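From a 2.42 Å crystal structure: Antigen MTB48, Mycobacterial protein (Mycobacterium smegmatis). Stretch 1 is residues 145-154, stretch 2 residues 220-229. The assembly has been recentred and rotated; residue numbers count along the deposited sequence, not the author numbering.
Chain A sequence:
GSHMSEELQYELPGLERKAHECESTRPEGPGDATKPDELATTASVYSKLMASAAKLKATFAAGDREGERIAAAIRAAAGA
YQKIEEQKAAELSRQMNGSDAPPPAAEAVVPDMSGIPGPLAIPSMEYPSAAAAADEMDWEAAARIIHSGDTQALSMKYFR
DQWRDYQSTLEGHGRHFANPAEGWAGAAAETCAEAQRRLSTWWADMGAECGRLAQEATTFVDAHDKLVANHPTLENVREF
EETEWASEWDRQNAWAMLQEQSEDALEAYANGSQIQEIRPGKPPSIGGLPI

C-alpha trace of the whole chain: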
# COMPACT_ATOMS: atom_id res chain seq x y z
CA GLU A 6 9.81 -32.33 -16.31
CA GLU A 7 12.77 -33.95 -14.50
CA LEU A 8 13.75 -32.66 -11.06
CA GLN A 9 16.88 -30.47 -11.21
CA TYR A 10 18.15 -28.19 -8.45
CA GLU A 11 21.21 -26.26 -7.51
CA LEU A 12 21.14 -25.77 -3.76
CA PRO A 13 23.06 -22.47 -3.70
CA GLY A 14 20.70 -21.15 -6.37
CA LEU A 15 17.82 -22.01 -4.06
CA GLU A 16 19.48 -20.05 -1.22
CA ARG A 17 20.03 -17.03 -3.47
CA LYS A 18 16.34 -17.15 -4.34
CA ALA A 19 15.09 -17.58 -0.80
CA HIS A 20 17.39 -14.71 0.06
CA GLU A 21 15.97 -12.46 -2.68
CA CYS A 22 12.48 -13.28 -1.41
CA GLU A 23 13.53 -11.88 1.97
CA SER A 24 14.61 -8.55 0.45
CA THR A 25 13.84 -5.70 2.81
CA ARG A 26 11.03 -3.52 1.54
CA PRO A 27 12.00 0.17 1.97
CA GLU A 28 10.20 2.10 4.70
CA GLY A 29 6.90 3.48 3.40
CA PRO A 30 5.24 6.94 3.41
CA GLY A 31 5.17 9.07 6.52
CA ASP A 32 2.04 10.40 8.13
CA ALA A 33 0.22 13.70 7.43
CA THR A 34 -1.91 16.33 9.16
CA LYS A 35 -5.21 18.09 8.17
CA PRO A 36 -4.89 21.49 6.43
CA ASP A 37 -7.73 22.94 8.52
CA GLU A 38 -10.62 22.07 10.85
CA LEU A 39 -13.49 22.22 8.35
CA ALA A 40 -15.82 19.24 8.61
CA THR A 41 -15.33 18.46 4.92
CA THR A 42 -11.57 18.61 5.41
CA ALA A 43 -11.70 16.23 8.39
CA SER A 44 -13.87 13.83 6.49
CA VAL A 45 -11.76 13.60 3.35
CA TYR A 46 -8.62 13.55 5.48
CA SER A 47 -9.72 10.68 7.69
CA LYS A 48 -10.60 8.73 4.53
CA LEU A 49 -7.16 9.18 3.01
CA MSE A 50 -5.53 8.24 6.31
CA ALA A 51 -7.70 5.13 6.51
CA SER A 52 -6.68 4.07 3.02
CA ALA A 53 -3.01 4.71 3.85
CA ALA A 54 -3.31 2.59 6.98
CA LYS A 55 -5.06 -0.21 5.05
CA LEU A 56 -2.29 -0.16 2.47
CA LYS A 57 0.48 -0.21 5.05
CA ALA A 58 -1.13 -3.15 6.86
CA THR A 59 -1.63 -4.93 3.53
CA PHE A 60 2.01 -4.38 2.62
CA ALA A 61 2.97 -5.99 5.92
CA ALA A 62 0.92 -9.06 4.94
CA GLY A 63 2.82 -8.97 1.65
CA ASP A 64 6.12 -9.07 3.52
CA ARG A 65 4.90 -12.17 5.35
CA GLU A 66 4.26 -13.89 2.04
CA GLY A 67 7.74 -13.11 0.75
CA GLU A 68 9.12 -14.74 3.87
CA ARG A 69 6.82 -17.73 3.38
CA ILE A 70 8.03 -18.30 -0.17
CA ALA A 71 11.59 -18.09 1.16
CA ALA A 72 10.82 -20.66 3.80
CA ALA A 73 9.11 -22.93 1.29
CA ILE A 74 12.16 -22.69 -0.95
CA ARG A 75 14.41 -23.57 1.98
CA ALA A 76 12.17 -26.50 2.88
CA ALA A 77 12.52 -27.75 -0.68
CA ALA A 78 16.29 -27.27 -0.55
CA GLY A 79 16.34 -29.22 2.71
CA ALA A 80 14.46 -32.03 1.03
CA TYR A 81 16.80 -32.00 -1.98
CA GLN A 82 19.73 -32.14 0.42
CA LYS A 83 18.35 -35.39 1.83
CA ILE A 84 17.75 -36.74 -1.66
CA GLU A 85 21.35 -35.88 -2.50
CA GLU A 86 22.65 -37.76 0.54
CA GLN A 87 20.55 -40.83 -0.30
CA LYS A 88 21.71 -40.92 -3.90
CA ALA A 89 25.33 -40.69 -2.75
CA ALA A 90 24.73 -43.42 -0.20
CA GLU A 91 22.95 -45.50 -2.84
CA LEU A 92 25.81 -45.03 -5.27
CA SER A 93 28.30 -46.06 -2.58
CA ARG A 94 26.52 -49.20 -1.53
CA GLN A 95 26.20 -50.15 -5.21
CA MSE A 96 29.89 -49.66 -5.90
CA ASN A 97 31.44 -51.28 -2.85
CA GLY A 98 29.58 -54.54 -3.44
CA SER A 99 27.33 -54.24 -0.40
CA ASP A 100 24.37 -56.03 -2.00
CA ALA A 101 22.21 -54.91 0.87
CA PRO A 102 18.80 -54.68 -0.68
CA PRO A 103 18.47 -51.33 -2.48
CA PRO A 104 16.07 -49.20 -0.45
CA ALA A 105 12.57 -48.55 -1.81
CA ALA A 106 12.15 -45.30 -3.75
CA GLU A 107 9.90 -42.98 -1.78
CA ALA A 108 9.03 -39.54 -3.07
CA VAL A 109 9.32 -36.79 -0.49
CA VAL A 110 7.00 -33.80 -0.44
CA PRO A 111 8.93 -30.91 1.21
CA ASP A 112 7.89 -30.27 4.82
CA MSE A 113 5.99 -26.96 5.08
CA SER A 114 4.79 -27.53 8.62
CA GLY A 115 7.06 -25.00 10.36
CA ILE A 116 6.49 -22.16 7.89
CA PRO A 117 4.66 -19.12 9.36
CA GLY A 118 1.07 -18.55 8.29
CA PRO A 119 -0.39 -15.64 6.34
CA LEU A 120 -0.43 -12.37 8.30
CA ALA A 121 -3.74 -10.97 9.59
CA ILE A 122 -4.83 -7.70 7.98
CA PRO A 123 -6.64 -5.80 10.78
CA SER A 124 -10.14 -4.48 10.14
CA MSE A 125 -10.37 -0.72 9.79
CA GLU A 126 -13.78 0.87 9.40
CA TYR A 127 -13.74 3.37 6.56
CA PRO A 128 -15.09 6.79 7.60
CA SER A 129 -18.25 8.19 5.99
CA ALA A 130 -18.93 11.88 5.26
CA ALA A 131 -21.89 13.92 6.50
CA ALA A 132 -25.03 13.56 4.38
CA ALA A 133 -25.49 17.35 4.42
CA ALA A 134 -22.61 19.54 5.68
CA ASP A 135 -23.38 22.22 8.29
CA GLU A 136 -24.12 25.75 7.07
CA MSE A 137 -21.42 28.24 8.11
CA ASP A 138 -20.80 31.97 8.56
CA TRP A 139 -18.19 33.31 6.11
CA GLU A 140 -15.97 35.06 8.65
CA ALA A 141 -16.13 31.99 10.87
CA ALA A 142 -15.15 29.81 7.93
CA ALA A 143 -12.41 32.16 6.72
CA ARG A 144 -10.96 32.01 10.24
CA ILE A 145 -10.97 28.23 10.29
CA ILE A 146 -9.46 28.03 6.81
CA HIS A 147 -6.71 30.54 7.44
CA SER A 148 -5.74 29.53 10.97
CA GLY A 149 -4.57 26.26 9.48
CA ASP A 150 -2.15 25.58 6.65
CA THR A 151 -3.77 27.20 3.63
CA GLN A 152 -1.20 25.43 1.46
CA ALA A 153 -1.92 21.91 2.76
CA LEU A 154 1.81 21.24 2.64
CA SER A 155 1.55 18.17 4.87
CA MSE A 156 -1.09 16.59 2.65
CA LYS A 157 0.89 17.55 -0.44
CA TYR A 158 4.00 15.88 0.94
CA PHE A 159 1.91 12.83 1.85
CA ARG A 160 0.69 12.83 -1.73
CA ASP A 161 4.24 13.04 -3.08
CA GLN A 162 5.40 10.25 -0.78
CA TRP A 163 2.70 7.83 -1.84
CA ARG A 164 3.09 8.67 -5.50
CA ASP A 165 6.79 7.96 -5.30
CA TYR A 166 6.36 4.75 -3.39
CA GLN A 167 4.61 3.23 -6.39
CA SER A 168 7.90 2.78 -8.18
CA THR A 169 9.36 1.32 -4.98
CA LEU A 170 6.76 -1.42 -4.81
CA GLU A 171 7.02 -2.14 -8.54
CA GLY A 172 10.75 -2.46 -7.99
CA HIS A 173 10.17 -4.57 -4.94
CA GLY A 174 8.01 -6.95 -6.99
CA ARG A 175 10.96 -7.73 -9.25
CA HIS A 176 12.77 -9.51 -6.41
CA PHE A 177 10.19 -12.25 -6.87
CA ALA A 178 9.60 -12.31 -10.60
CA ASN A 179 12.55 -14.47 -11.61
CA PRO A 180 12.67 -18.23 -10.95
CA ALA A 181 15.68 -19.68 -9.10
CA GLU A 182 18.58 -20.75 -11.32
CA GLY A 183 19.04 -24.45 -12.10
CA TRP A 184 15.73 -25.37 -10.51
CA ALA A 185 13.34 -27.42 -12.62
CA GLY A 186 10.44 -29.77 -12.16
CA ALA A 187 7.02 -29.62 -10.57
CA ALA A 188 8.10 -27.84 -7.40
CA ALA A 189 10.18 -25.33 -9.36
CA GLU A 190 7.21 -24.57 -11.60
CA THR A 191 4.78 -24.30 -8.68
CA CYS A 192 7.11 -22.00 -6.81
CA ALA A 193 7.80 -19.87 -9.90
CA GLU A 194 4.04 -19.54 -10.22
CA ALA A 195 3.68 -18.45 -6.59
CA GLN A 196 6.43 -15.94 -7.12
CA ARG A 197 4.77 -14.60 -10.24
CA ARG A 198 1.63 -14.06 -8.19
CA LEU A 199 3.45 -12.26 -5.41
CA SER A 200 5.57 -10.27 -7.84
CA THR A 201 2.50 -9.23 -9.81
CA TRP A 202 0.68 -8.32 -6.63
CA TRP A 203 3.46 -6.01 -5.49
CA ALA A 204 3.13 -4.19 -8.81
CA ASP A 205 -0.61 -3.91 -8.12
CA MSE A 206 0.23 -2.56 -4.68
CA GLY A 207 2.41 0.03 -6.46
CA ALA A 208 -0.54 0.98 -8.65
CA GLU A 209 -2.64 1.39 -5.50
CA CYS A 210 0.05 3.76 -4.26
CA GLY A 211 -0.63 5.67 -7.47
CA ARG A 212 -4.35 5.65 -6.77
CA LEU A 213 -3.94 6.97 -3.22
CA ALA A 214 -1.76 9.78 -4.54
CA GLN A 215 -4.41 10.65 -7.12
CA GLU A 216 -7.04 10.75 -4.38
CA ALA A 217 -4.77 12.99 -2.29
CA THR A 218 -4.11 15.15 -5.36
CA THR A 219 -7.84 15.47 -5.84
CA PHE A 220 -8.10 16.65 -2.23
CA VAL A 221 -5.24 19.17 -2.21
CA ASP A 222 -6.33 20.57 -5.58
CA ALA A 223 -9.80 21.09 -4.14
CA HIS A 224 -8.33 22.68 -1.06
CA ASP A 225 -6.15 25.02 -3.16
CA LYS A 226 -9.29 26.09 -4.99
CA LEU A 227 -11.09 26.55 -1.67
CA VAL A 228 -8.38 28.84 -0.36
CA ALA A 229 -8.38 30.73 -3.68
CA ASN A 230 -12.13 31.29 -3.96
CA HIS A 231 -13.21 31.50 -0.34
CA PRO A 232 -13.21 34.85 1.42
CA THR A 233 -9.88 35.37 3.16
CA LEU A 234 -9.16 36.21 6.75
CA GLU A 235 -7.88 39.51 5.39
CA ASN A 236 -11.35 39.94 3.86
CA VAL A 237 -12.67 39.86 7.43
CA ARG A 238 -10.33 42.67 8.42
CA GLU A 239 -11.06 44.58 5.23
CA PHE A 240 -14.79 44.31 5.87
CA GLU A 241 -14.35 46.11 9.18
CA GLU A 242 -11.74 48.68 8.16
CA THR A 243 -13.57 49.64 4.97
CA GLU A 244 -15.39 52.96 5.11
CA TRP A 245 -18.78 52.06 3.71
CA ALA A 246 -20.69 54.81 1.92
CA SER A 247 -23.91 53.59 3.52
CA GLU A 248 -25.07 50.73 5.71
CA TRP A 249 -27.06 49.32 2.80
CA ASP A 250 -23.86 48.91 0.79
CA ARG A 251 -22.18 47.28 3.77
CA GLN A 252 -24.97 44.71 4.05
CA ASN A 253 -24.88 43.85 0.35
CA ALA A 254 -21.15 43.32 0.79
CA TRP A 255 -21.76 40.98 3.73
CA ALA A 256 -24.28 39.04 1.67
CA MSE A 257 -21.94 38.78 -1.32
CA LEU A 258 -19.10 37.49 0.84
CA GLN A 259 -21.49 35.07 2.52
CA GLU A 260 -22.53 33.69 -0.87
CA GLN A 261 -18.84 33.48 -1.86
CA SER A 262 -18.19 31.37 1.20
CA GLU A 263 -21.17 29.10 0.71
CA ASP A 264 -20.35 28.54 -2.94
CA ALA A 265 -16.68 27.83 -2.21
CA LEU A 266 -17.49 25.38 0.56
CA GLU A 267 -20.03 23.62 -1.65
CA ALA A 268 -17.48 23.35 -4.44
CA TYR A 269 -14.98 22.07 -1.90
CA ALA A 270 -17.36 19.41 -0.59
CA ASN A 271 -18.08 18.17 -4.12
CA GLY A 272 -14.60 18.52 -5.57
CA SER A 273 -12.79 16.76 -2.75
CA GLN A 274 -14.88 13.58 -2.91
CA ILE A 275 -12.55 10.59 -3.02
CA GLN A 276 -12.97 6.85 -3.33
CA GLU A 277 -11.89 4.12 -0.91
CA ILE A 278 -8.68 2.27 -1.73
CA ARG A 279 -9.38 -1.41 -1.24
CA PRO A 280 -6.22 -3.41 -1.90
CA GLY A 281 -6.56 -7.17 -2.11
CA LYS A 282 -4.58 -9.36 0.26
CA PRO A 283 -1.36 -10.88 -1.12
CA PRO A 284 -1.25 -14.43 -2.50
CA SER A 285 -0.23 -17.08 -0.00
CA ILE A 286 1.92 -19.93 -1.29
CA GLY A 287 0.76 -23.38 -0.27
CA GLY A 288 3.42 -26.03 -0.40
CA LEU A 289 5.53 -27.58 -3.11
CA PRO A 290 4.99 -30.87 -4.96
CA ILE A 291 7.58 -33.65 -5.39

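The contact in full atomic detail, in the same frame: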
# COMPACT_ATOMS: atom_id res chain seq x y z
N ILE A 145 -11.33 29.63 10.20
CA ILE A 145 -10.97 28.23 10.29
C ILE A 145 -10.00 27.86 9.18
O ILE A 145 -8.98 27.21 9.42
CB ILE A 145 -12.22 27.33 10.21
CG1 ILE A 145 -13.03 27.45 11.49
CG2 ILE A 145 -11.85 25.87 9.95
CD1 ILE A 145 -14.39 26.85 11.36
N ILE A 146 -10.31 28.30 7.96
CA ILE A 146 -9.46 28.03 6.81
C ILE A 146 -8.06 28.62 7.01
O ILE A 146 -7.05 27.96 6.78
CB ILE A 146 -10.09 28.58 5.51
CG1 ILE A 146 -11.32 27.76 5.14
CG2 ILE A 146 -9.11 28.54 4.36
CD1 ILE A 146 -12.20 28.42 4.11
N HIS A 147 -7.99 29.86 7.47
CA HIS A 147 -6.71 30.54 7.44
C HIS A 147 -5.90 30.39 8.73
O HIS A 147 -4.72 30.72 8.75
CB HIS A 147 -6.90 32.00 7.07
CG HIS A 147 -7.23 32.18 5.62
ND1 HIS A 147 -6.27 32.40 4.66
CD2 HIS A 147 -8.42 32.10 4.96
CE1 HIS A 147 -6.85 32.48 3.47
NE2 HIS A 147 -8.15 32.30 3.63
N SER A 148 -6.50 29.82 9.77
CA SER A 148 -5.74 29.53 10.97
C SER A 148 -5.00 28.21 10.82
O SER A 148 -4.17 27.84 11.65
CB SER A 148 -6.65 29.52 12.20
OG SER A 148 -7.29 28.27 12.32
N GLY A 149 -5.29 27.48 9.75
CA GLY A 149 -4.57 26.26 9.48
C GLY A 149 -3.49 26.52 8.45
O GLY A 149 -2.98 27.64 8.32
N ASP A 150 -3.13 25.47 7.72
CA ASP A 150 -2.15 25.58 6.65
C ASP A 150 -2.85 25.69 5.30
O ASP A 150 -3.19 24.68 4.68
CB ASP A 150 -1.19 24.39 6.68
CG ASP A 150 -0.22 24.39 5.51
OD1 ASP A 150 0.01 25.48 4.92
OD2 ASP A 150 0.31 23.31 5.17
N THR A 151 -3.01 26.91 4.84
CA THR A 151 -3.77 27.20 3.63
C THR A 151 -3.09 26.61 2.40
O THR A 151 -3.66 26.64 1.30
CB THR A 151 -3.95 28.74 3.45
OG1 THR A 151 -2.68 29.36 3.23
CG2 THR A 151 -4.56 29.33 4.69
N GLN A 152 -1.90 26.06 2.58
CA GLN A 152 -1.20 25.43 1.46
C GLN A 152 -1.26 23.91 1.49
O GLN A 152 -0.80 23.25 0.54
CB GLN A 152 0.25 25.86 1.44
CG GLN A 152 0.49 27.22 0.84
CD GLN A 152 1.95 27.60 0.91
OE1 GLN A 152 2.43 28.14 1.91
NE2 GLN A 152 2.68 27.27 -0.15
N ALA A 153 -1.80 23.36 2.58
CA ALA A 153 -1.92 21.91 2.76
C ALA A 153 -0.63 21.20 2.43
O ALA A 153 -0.63 20.18 1.75
CB ALA A 153 -3.05 21.36 1.92
N LEU A 154 0.47 21.77 2.90
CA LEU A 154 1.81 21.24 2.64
C LEU A 154 2.01 19.83 3.15
O LEU A 154 2.72 19.05 2.51
CB LEU A 154 2.87 22.16 3.26
CG LEU A 154 2.88 23.57 2.68
CD1 LEU A 154 3.89 24.43 3.41
CD2 LEU A 154 3.19 23.49 1.19
N PHE A 220 -7.84 15.92 -3.46
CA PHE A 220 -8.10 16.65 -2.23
C PHE A 220 -7.32 17.98 -2.17
O PHE A 220 -7.92 19.04 -2.00
CB PHE A 220 -7.76 15.76 -1.04
CG PHE A 220 -7.87 16.44 0.29
CD1 PHE A 220 -8.92 17.28 0.58
CD2 PHE A 220 -6.93 16.19 1.27
CE1 PHE A 220 -9.03 17.87 1.81
CE2 PHE A 220 -7.04 16.78 2.51
CZ PHE A 220 -8.10 17.63 2.78
N VAL A 221 -6.00 17.95 -2.34
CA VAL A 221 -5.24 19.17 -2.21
C VAL A 221 -5.58 20.16 -3.33
O VAL A 221 -5.62 21.37 -3.09
CB VAL A 221 -3.73 18.91 -2.18
CG1 VAL A 221 -3.38 18.16 -0.92
CG2 VAL A 221 -3.27 18.17 -3.40
N ASP A 222 -5.88 19.67 -4.52
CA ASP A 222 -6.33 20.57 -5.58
C ASP A 222 -7.61 21.27 -5.15
O ASP A 222 -7.74 22.49 -5.33
CB ASP A 222 -6.56 19.82 -6.89
CG ASP A 222 -5.26 19.41 -7.57
OD1 ASP A 222 -4.18 19.81 -7.08
OD2 ASP A 222 -5.31 18.70 -8.61
N ALA A 223 -8.53 20.52 -4.58
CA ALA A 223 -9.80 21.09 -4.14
C ALA A 223 -9.58 22.09 -3.02
O ALA A 223 -10.27 23.10 -2.91
CB ALA A 223 -10.75 20.02 -3.70
N HIS A 224 -8.59 21.81 -2.18
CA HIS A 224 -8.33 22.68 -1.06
C HIS A 224 -7.68 23.99 -1.53
O HIS A 224 -8.02 25.06 -1.04
CB HIS A 224 -7.44 21.97 -0.03
CG HIS A 224 -7.30 22.73 1.24
ND1 HIS A 224 -6.33 23.68 1.44
CD2 HIS A 224 -8.04 22.70 2.38
CE1 HIS A 224 -6.45 24.19 2.65
NE2 HIS A 224 -7.49 23.62 3.24
N ASP A 225 -6.74 23.87 -2.47
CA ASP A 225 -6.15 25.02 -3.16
C ASP A 225 -7.24 25.93 -3.70
O ASP A 225 -7.23 27.15 -3.47
CB ASP A 225 -5.25 24.56 -4.31
CG ASP A 225 -3.88 24.05 -3.84
OD1 ASP A 225 -3.59 24.08 -2.63
OD2 ASP A 225 -3.09 23.63 -4.70
N LYS A 226 -8.19 25.34 -4.41
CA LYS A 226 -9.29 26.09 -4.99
C LYS A 226 -10.17 26.72 -3.90
O LYS A 226 -10.71 27.81 -4.08
CB LYS A 226 -10.12 25.18 -5.89
CG LYS A 226 -11.13 25.86 -6.80
CD LYS A 226 -11.46 24.94 -7.98
CE LYS A 226 -12.97 24.88 -8.26
NZ LYS A 226 -13.38 23.54 -8.82
N LEU A 227 -10.29 26.04 -2.77
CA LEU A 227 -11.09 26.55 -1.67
C LEU A 227 -10.43 27.81 -1.11
O LEU A 227 -11.06 28.84 -0.92
CB LEU A 227 -11.25 25.50 -0.57
CG LEU A 227 -11.81 26.07 0.73
CD1 LEU A 227 -13.28 26.41 0.58
CD2 LEU A 227 -11.57 25.13 1.89
N VAL A 228 -9.13 27.72 -0.88
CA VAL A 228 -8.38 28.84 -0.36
C VAL A 228 -8.43 30.03 -1.33
O VAL A 228 -8.57 31.18 -0.92
CB VAL A 228 -6.94 28.44 -0.07
CG1 VAL A 228 -6.07 29.67 0.19
CG2 VAL A 228 -6.92 27.48 1.11
N ALA A 229 -8.35 29.73 -2.62
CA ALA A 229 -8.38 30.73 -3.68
C ALA A 229 -9.73 31.44 -3.82
O ALA A 229 -9.78 32.65 -4.01
CB ALA A 229 -7.99 30.09 -5.01
O HOH W 1 -9.68 31.75 1.34
O HOH W 2 -4.25 24.30 -0.29

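Residues 220-229 are a segment of a longer helix, which meets the other stretch through Val-221, His-224, Asp-225, Leu-227 and Val-228. Against it lie helical residues 145-147 and the loop that leads on to Ala-153. The nearest CA atoms across the contact are those of Thr-151 and Val-228, 6.3 Å apart. No direct hydrogen bond crosses; apolar contacts and two waters join the stretches.

Ile-146, chi1 m and chi2 t, points its CA-to-CB bond toward the helix. Its CD1 reaches CD2 of Leu-227 at 4.0 Å, while its CG2 lies 4.1 Å from CG2 of Val-228, so one branched residue meets two neighbours. Val-228, chi1 t, also places CG2 3.4 Å from Thr-151 O and 4.0 Å from CB of Thr-151, whose chi1 is p. Ala-153, at the N-cap position with phi/psi 48/44, turns its small CB toward the helix, 4.3 Å from Val-221 CG1 and 4.0 Å from His-224 ND1.

Asp-150, chi1 t, accepts from Gln-152 N at OD1 (3.1 Å) and Leu-154 N at OD2 (2.7 Å), bracing a type I turn closed by Ala-153 N to Asp-150 O (2.8 Å).

His-224's CA-to-CB bond points toward the loop, and chi1 t carries its ring there, edge to Thr-151 O. A water bonds His-224 ND1 (2.8 Å) and donates to Thr-151 O (2.9 Å) and Asp-225 OD1 (2.4 Å). Another links His-147 NE2 (2.8 Å) to Val-228 O (2.6 Å).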